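Local coordinates for protein rhamnonate dehydratase (Gibberella zeae PH-1, PDB 3FXG) that probably dehydrates L-rhamnonate to a 2-keto-3-deoxy sugar acid, as a magnesium-dependent member of the enolase superfamily, at residues Ser24-Asn30 with Ile61-Ser66; Pro173-Lys177 with Ala212-Phe217; Leu308-Ala312 with Phe334-Asn340. All coordinates share one frame; numbering follows the deposited sequence.

Contact 1. Residues Ser24-Asn30 with Ile61-Ser66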
loop_
_atom_site.group_PDB
_atom_site.type_symbol
_atom_site.label_atom_id
_atom_site.label_comp_id
_atom_site.label_asym_id
_atom_site.label_seq_id
_atom_site.Cartn_x
_atom_site.Cartn_y
_atom_site.Cartn_z
ATOM N N SER A 24 -28.109 -38.755 -14.735
ATOM C CA SER A 24 -28.148 -38.294 -16.120
ATOM C C SER A 24 -28.393 -36.792 -16.172
ATOM O O SER A 24 -29.317 -36.282 -15.542
ATOM C CB SER A 24 -29.239 -39.033 -16.903
ATOM O OG SER A 24 -30.516 -38.803 -16.339
ATOM N N GLY A 25 -27.560 -36.086 -16.927
ATOM C CA GLY A 25 -27.707 -34.647 -17.027
ATOM C C GLY A 25 -26.538 -33.931 -16.379
ATOM O O GLY A 25 -25.630 -34.568 -15.836
ATOM N N GLY A 26 -26.574 -32.603 -16.418
ATOM C CA GLY A 26 -25.499 -31.800 -15.863
ATOM C C GLY A 26 -25.256 -31.807 -14.362
ATOM O O GLY A 26 -24.186 -31.384 -13.921
ATOM N N ASP A 27 -26.218 -32.269 -13.566
ATOM C CA ASP A 27 -26.023 -32.283 -12.114
ATOM C C ASP A 27 -25.152 -33.459 -11.676
ATOM O O ASP A 27 -25.649 -34.562 -11.440
ATOM C CB ASP A 27 -27.370 -32.342 -11.386
ATOM C CG ASP A 27 -27.240 -32.060 -9.895
ATOM O OD1 ASP A 27 -26.100 -32.100 -9.376
ATOM O OD2 ASP A 27 -28.279 -31.808 -9.243
ATOM N N TYR A 28 -23.853 -33.200 -11.558
ATOM C CA TYR A 28 -22.865 -34.205 -11.161
ATOM C C TYR A 28 -23.198 -34.973 -9.884
ATOM O O TYR A 28 -22.881 -36.157 -9.768
ATOM C CB TYR A 28 -21.501 -33.552 -10.923
ATOM C CG TYR A 28 -21.043 -32.566 -11.967
ATOM C CD1 TYR A 28 -20.557 -32.994 -13.204
ATOM C CD2 TYR A 28 -21.041 -31.197 -11.694
ATOM C CE1 TYR A 28 -20.073 -32.078 -14.142
ATOM C CE2 TYR A 28 -20.566 -30.280 -12.619
ATOM C CZ TYR A 28 -20.080 -30.723 -13.836
ATOM O OH TYR A 28 -19.577 -29.805 -14.729
ATOM N N HIS A 29 -23.817 -34.296 -8.923
ATOM C CA HIS A 29 -24.109 -34.920 -7.638
ATOM C C HIS A 29 -25.482 -35.547 -7.451
ATOM O O HIS A 29 -25.784 -36.065 -6.379
ATOM C CB HIS A 29 -23.838 -33.913 -6.521
ATOM C CG HIS A 29 -22.566 -33.148 -6.714
ATOM N ND1 HIS A 29 -22.528 -31.912 -7.321
ATOM C CD2 HIS A 29 -21.280 -33.480 -6.453
ATOM C CE1 HIS A 29 -21.272 -31.514 -7.427
ATOM N NE2 HIS A 29 -20.494 -32.448 -6.909
ATOM N N ASN A 30 -26.313 -35.501 -8.486
ATOM C CA ASN A 30 -27.631 -36.110 -8.403
ATOM C C ASN A 30 -27.477 -37.533 -8.922
ATOM O O ASN A 30 -27.940 -37.866 -10.015
ATOM C CB ASN A 30 -28.639 -35.340 -9.256
ATOM C CG ASN A 30 -30.035 -35.917 -9.159
ATOM O OD1 ASN A 30 -30.532 -36.178 -8.064
ATOM N ND2 ASN A 30 -30.681 -36.115 -10.306
ATOM N N ILE A 61 -27.024 -31.612 -1.612
ATOM C CA ILE A 61 -26.178 -31.369 -2.778
ATOM C C ILE A 61 -26.868 -31.778 -4.088
ATOM O O ILE A 61 -26.513 -31.300 -5.166
ATOM C CB ILE A 61 -24.833 -32.123 -2.661
ATOM C CG1 ILE A 61 -23.813 -31.517 -3.628
ATOM C CG2 ILE A 61 -25.036 -33.609 -2.975
ATOM C CD1 ILE A 61 -22.395 -32.034 -3.434
ATOM N N ASN A 62 -27.869 -32.644 -3.982
ATOM C CA ASN A 62 -28.590 -33.140 -5.152
ATOM C C ASN A 62 -30.010 -32.583 -5.259
ATOM O O ASN A 62 -30.827 -33.091 -6.028
ATOM C CB ASN A 62 -28.660 -34.667 -5.078
ATOM C CG ASN A 62 -29.469 -35.150 -3.885
ATOM O OD1 ASN A 62 -29.510 -34.492 -2.839
ATOM N ND2 ASN A 62 -30.110 -36.305 -4.029
ATOM N N VAL A 63 -30.299 -31.531 -4.502
ATOM C CA VAL A 63 -31.641 -30.956 -4.487
ATOM C C VAL A 63 -32.173 -30.368 -5.795
ATOM O O VAL A 63 -33.375 -30.432 -6.056
ATOM C CB VAL A 63 -31.759 -29.873 -3.380
ATOM C CG1 VAL A 63 -30.968 -28.628 -3.771
ATOM C CG2 VAL A 63 -33.219 -29.535 -3.138
ATOM N N LEU A 64 -31.301 -29.802 -6.621
ATOM C CA LEU A 64 -31.749 -29.181 -7.869
ATOM C C LEU A 64 -32.080 -30.120 -9.023
ATOM O O LEU A 64 -33.111 -29.964 -9.675
ATOM C CB LEU A 64 -30.713 -28.154 -8.341
ATOM C CG LEU A 64 -30.509 -26.966 -7.397
ATOM C CD1 LEU A 64 -29.423 -26.056 -7.936
ATOM C CD2 LEU A 64 -31.819 -26.209 -7.250
ATOM N N GLY A 65 -31.213 -31.088 -9.285
ATOM C CA GLY A 65 -31.458 -31.997 -10.390
ATOM C C GLY A 65 -30.934 -31.393 -11.680
ATOM O O GLY A 65 -30.383 -30.288 -11.679
ATOM N N SER A 66 -31.111 -32.106 -12.786
ATOM C CA SER A 66 -30.633 -31.638 -14.083
ATOM C C SER A 66 -31.777 -31.179 -14.980
ATOM O O SER A 66 -32.925 -31.571 -14.782
ATOM C CB SER A 66 -29.875 -32.761 -14.791
ATOM O OG SER A 66 -28.869 -33.310 -13.960
HETATM O O HOH W 1 -29.348 -35.651 -12.741
HETATM O O HOH W 2 -28.429 -30.233 -6.925
HETATM O O HOH W 3 -24.908 -30.491 -7.379
HETATM O O HOH W 4 -29.600 -37.962 -6.079
#
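Ser66 and Asp27 lock together at the tight end of this contact. The backbone N of Asp27 donates to Ser66 OG over 2.9 Å, at an N-H...O angle of 157°. The same OG sits 3.1 Å from Asp27 CB. Gly25 lies close against Ser66, its CA 3.6 Å from Ser66 CB. Asp27 holds CG anti to its own N (chi1 -168°), which carries the carboxylate across to 61-66. There OD2 takes a weak bond from Gly65 N, while OD1 accepts from His29 N and closes an Asx turn. Two waters bind beside this carboxylate, between the loops. One joins Asp27 OD2 to Ile61 O and Leu64 N, the other Asp27 OD1 to Ile61 O and His29 ND1. Both segments are loops of the N-terminal capping domain of the enolase fold, the second running into strand 66-73. The side chain of His29 lies about 8 Å from the bound magnesium, which probably places the contact beside the active site. Ile61 CD1 covers one face of the His29 imidazole, 3.6 Å from the ring centroid, in a CH-pi contact. Tyr28 CB lies over the opposite face. On the looser, partly exposed side, a water bridges Asn30 OD1 and Asn62 ND2, which are 4.1 Å apart.

Contact 2. Residues Pro173-Lys177 with Ala212-Phe217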
loop_
_atom_site.group_PDB
_atom_site.type_symbol
_atom_site.label_atom_id
_atom_site.label_comp_id
_atom_site.label_asym_id
_atom_site.label_seq_id
_atom_site.Cartn_x
_atom_site.Cartn_y
_atom_site.Cartn_z
ATOM N N PRO A 173 -6.561 -42.743 -6.738
ATOM C CA PRO A 173 -5.508 -42.235 -7.622
ATOM C C PRO A 173 -4.688 -43.319 -8.324
ATOM O O PRO A 173 -4.108 -43.060 -9.375
ATOM C CB PRO A 173 -4.669 -41.353 -6.696
ATOM C CG PRO A 173 -4.878 -41.965 -5.352
ATOM C CD PRO A 173 -6.350 -42.287 -5.354
ATOM N N THR A 174 -4.629 -44.525 -7.757
ATOM C CA THR A 174 -3.877 -45.602 -8.407
ATOM C C THR A 174 -4.576 -45.978 -9.711
ATOM O O THR A 174 -3.934 -46.388 -10.675
ATOM C CB THR A 174 -3.754 -46.876 -7.517
ATOM O OG1 THR A 174 -5.053 -47.295 -7.085
ATOM C CG2 THR A 174 -2.869 -46.606 -6.304
ATOM N N ALA A 175 -5.898 -45.829 -9.737
ATOM C CA ALA A 175 -6.678 -46.136 -10.932
ATOM C C ALA A 175 -6.430 -45.058 -11.985
ATOM O O ALA A 175 -6.279 -45.354 -13.171
ATOM C CB ALA A 175 -8.160 -46.209 -10.590
ATOM N N ALA A 176 -6.386 -43.805 -11.546
ATOM C CA ALA A 176 -6.133 -42.695 -12.455
ATOM C C ALA A 176 -4.782 -42.920 -13.130
ATOM O O ALA A 176 -4.645 -42.793 -14.349
ATOM C CB ALA A 176 -6.120 -41.382 -11.682
ATOM N N LYS A 177 -3.783 -43.270 -12.327
ATOM C CA LYS A 177 -2.446 -43.518 -12.843
ATOM C C LYS A 177 -2.462 -44.665 -13.858
ATOM O O LYS A 177 -1.887 -44.559 -14.940
ATOM C CB LYS A 177 -1.507 -43.855 -11.683
ATOM C CG LYS A 177 -0.076 -44.172 -12.078
ATOM C CD LYS A 177 0.744 -44.509 -10.841
ATOM C CE LYS A 177 2.178 -44.857 -11.187
ATOM N NZ LYS A 177 2.935 -45.211 -9.956
ATOM N N ALA A 212 0.786 -45.185 -2.011
ATOM C CA ALA A 212 0.241 -46.049 -3.051
ATOM C C ALA A 212 0.674 -45.728 -4.480
ATOM O O ALA A 212 0.980 -46.637 -5.251
ATOM C CB ALA A 212 -1.280 -46.057 -2.965
ATOM N N VAL A 213 0.706 -44.447 -4.840
ATOM C CA VAL A 213 1.074 -44.063 -6.201
ATOM C C VAL A 213 2.556 -43.813 -6.445
ATOM O O VAL A 213 2.984 -43.684 -7.590
ATOM C CB VAL A 213 0.299 -42.804 -6.653
ATOM C CG1 VAL A 213 -1.194 -43.079 -6.623
ATOM C CG2 VAL A 213 0.649 -41.623 -5.759
ATOM N N GLY A 214 3.344 -43.747 -5.381
ATOM C CA GLY A 214 4.762 -43.495 -5.560
ATOM C C GLY A 214 5.084 -42.023 -5.372
ATOM O O GLY A 214 4.179 -41.195 -5.284
ATOM N N PRO A 215 6.372 -41.660 -5.336
ATOM C CA PRO A 215 6.813 -40.276 -5.150
ATOM C C PRO A 215 6.639 -39.313 -6.321
ATOM O O PRO A 215 6.590 -38.101 -6.118
ATOM C CB PRO A 215 8.280 -40.445 -4.777
ATOM C CG PRO A 215 8.683 -41.600 -5.645
ATOM C CD PRO A 215 7.532 -42.566 -5.447
ATOM N N ASP A 216 6.534 -39.838 -7.537
ATOM C CA ASP A 216 6.420 -38.976 -8.709
ATOM C C ASP A 216 5.024 -38.636 -9.225
ATOM O O ASP A 216 4.831 -37.574 -9.818
ATOM C CB ASP A 216 7.233 -39.566 -9.861
ATOM C CG ASP A 216 8.642 -39.937 -9.447
ATOM O OD1 ASP A 216 9.265 -39.164 -8.693
ATOM O OD2 ASP A 216 9.131 -40.998 -9.883
ATOM N N PHE A 217 4.055 -39.520 -9.017
ATOM C CA PHE A 217 2.708 -39.260 -9.515
ATOM C C PHE A 217 2.046 -38.054 -8.845
ATOM O O PHE A 217 1.879 -38.020 -7.628
ATOM C CB PHE A 217 1.822 -40.490 -9.329
ATOM C CG PHE A 217 0.522 -40.406 -10.071
ATOM C CD1 PHE A 217 0.501 -40.445 -11.465
ATOM C CD2 PHE A 217 -0.678 -40.258 -9.386
ATOM C CE1 PHE A 217 -0.700 -40.338 -12.166
ATOM C CE2 PHE A 217 -1.883 -40.150 -10.079
ATOM C CZ PHE A 217 -1.893 -40.190 -11.469
HETATM O O HOH W 5 1.065 -46.929 -8.735
#
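Lys177 is fully extended from CA to NZ, and Phe217 has CG anti to its backbone N (chi1 -168°). These torsions run the two side chains past each other in opposite directions. The contact lies in the barrel domain of the enolase fold. Helix 173-179 follows strand 163-169, and helix 195-213 follows strand 184-187, so the contact joins two successive helices of the barrel's outer layer. Phe217 lies in the turn leading to strand 219-222. The lysine methylenes lie over one face of the Phe217 ring. Lys177 CB stands 3.8 Å from the centroid of the Phe217 ring and 17° off the normal, a CH-pi contact displaced toward the rim. Ala176 CB adds a looser touch at Phe217 CZ. Beside this pair, Val213 CG1 packs 3.9 Å from Pro173 CB, and the two side chains cross at about a right angle. Thr174 turns its methyl, not its hydroxyl, to the other helix, with Thr174 CG2 3.7 Å from Ala212 CB. Helix 195-213 ends here, and Gly214 leaves it with positive phi. Arg210 holds the turn by donating to the carbonyls of Gly214 and Phe217. A water also accepts from the lysine ammonium group. Lys177 NZ donates to Val213 O over 2.8 Å, from 35° above the carbonyl plane.

Contact 3. Residues Leu308-Ala312 with Phe334-Asn340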
loop_
_atom_site.group_PDB
_atom_site.type_symbol
_atom_site.label_atom_id
_atom_site.label_comp_id
_atom_site.label_asym_id
_atom_site.label_seq_id
_atom_site.Cartn_x
_atom_site.Cartn_y
_atom_site.Cartn_z
ATOM N N LEU A 308 -17.132 -17.249 -20.356
ATOM C CA LEU A 308 -15.907 -17.982 -20.046
ATOM C C LEU A 308 -14.756 -17.528 -20.938
ATOM O O LEU A 308 -13.610 -17.463 -20.500
ATOM C CB LEU A 308 -16.128 -19.490 -20.209
ATOM C CG LEU A 308 -14.920 -20.387 -19.923
ATOM C CD1 LEU A 308 -14.378 -20.123 -18.514
ATOM C CD2 LEU A 308 -15.337 -21.843 -20.069
ATOM N N LEU A 309 -15.057 -17.225 -22.197
ATOM C CA LEU A 309 -14.027 -16.755 -23.115
ATOM C C LEU A 309 -13.425 -15.449 -22.592
ATOM O O LEU A 309 -12.226 -15.212 -22.722
ATOM C CB LEU A 309 -14.620 -16.525 -24.510
ATOM C CG LEU A 309 -15.046 -17.783 -25.274
ATOM C CD1 LEU A 309 -15.859 -17.396 -26.507
ATOM C CD2 LEU A 309 -13.811 -18.577 -25.667
ATOM N N LYS A 310 -14.263 -14.605 -21.998
ATOM C CA LYS A 310 -13.798 -13.328 -21.460
ATOM C C LYS A 310 -13.009 -13.526 -20.165
ATOM O O LYS A 310 -12.050 -12.807 -19.897
ATOM C CB LYS A 310 -14.980 -12.388 -21.215
ATOM C CG LYS A 310 -15.695 -11.971 -22.501
ATOM C CD LYS A 310 -16.750 -10.913 -22.245
ATOM C CE LYS A 310 -17.399 -10.460 -23.552
ATOM N NZ LYS A 310 -18.119 -11.576 -24.219
ATOM N N VAL A 311 -13.425 -14.497 -19.364
ATOM C CA VAL A 311 -12.728 -14.792 -18.123
ATOM C C VAL A 311 -11.328 -15.312 -18.448
ATOM O O VAL A 311 -10.345 -14.911 -17.825
ATOM C CB VAL A 311 -13.499 -15.849 -17.299
ATOM C CG1 VAL A 311 -12.605 -16.433 -16.205
ATOM C CG2 VAL A 311 -14.739 -15.209 -16.680
ATOM N N ALA A 312 -11.237 -16.196 -19.439
ATOM C CA ALA A 312 -9.952 -16.767 -19.826
ATOM C C ALA A 312 -9.011 -15.711 -20.391
ATOM O O ALA A 312 -7.807 -15.753 -20.146
ATOM C CB ALA A 312 -10.152 -17.892 -20.848
ATOM N N PHE A 334 -13.542 -25.817 -25.061
ATOM C CA PHE A 334 -12.923 -24.598 -24.569
ATOM C C PHE A 334 -11.432 -24.814 -24.312
ATOM O O PHE A 334 -10.595 -24.057 -24.803
ATOM C CB PHE A 334 -13.609 -24.144 -23.280
ATOM C CG PHE A 334 -12.963 -22.953 -22.644
ATOM C CD1 PHE A 334 -13.083 -21.692 -23.214
ATOM C CD2 PHE A 334 -12.203 -23.098 -21.487
ATOM C CE1 PHE A 334 -12.453 -20.590 -22.642
ATOM C CE2 PHE A 334 -11.569 -22.002 -20.910
ATOM C CZ PHE A 334 -11.695 -20.748 -21.490
ATOM N N GLN A 335 -11.104 -25.850 -23.544
ATOM C CA GLN A 335 -9.713 -26.150 -23.208
ATOM C C GLN A 335 -8.791 -26.360 -24.398
ATOM O O GLN A 335 -7.616 -26.002 -24.354
ATOM C CB GLN A 335 -9.626 -27.398 -22.320
ATOM C CG GLN A 335 -10.070 -27.195 -20.886
ATOM C CD GLN A 335 -9.520 -25.916 -20.286
ATOM O OE1 GLN A 335 -9.994 -24.826 -20.599
ATOM N NE2 GLN A 335 -8.513 -26.041 -19.425
ATOM N N ILE A 336 -9.319 -26.947 -25.462
ATOM C CA ILE A 336 -8.512 -27.230 -26.641
ATOM C C ILE A 336 -8.240 -25.991 -27.497
ATOM O O ILE A 336 -7.370 -26.016 -28.364
ATOM C CB ILE A 336 -9.216 -28.296 -27.522
ATOM C CG1 ILE A 336 -8.201 -29.009 -28.415
ATOM C CG2 ILE A 336 -10.291 -27.639 -28.376
ATOM C CD1 ILE A 336 -7.270 -29.923 -27.651
ATOM N N SER A 337 -8.950 -24.899 -27.225
ATOM C CA SER A 337 -8.831 -23.695 -28.046
ATOM C C SER A 337 -8.143 -22.440 -27.521
ATOM O O SER A 337 -7.906 -21.510 -28.296
ATOM C CB SER A 337 -10.226 -23.288 -28.512
ATOM O OG SER A 337 -11.022 -22.916 -27.400
ATOM N N GLN A 338 -7.820 -22.390 -26.236
ATOM C CA GLN A 338 -7.207 -21.190 -25.682
ATOM C C GLN A 338 -5.706 -21.297 -25.426
ATOM O O GLN A 338 -5.141 -22.392 -25.378
ATOM C CB GLN A 338 -7.929 -20.799 -24.387
ATOM C CG GLN A 338 -9.442 -20.680 -24.540
ATOM C CD GLN A 338 -9.856 -19.586 -25.511
ATOM O OE1 GLN A 338 -10.463 -19.854 -26.548
ATOM N NE2 GLN A 338 -9.529 -18.346 -25.176
ATOM N N PRO A 339 -5.032 -20.147 -25.273
ATOM C CA PRO A 339 -3.592 -20.169 -25.023
ATOM C C PRO A 339 -3.225 -20.528 -23.586
ATOM O O PRO A 339 -2.121 -21.012 -23.332
ATOM C CB PRO A 339 -3.159 -18.752 -25.394
ATOM C CG PRO A 339 -4.362 -17.934 -25.023
ATOM C CD PRO A 339 -5.495 -18.775 -25.560
ATOM N N ASN A 340 -4.150 -20.305 -22.655
ATOM C CA ASN A 340 -3.892 -20.569 -21.239
ATOM C C ASN A 340 -4.808 -21.616 -20.593
ATOM O O ASN A 340 -5.265 -21.439 -19.464
ATOM C CB ASN A 340 -3.986 -19.257 -20.454
ATOM C CG ASN A 340 -5.367 -18.630 -20.528
ATOM O OD1 ASN A 340 -6.035 -18.692 -21.564
ATOM N ND2 ASN A 340 -5.795 -18.002 -19.435
#
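Ala312 O accepts from Asn340 ND2 over 3.1 Å, with an N-H...O angle of 143°. The donor is somewhat tilted from the carbonyl plane. Asn340 CG sits between its own N and carbonyl carbon (chi1 62°), and this turns the amide toward helix 305-316. The same ND2 also donates to Val320 O, so one amide nitrogen serves two backbone carbonyls. The rest of the contact is apolar and centres on Phe334. Leu308 lies over one face of its ring. Leu308 CD2 stands 3.6 Å from the centroid of the Phe334 ring and 10° off the normal, a CH-pi contact close to the middle of the ring. Leu308 CG lies 3.6 Å from Phe334 CZ. Two other groups meet the ring at its edge, near its plane. Ala312 CB is packed tightly, 3.3 Å from Phe334 CZ. Leu309 CD2 lies 3.9 Å from Phe334 CE1 and also touches the side chain of Gln338. The contact belongs to the barrel domain of the enolase fold. It joins helix 305-316 to Phe334 of helix 329-335 and the loop that leads to strand 344-347. A further subunit adjoins that loop, where its Asn110 donates to Ser337 O. The ring is held from a face and an edge, which should restrict its turning. The asparagine bond gives a buried carbonyl of the helix a side-chain partner within this mainly apolar contact.

In the fold
Contacts 1 and 3 are buried, whereas contact 2 lies toward the surface, its centre about 24 Å from the centre of the chain. Contact 1 belongs to the capping domain; contacts 2 and 3 share the barrel domain but hold different helices. Contacts 1 and 3 fall on opposite sides of the chain's centre, with nearest atoms about 10 Å apart. No two of the three touch. Their chemistry follows their place. Contact 1, with His29 about 8 Å from the magnesium, is polar and rich in water bridges. Contact 3 is mostly apolar with one hydrogen bond from a side-chain amide. Contact 2 pairs an aromatic ring with a lysine that also reaches a carbonyl and a water.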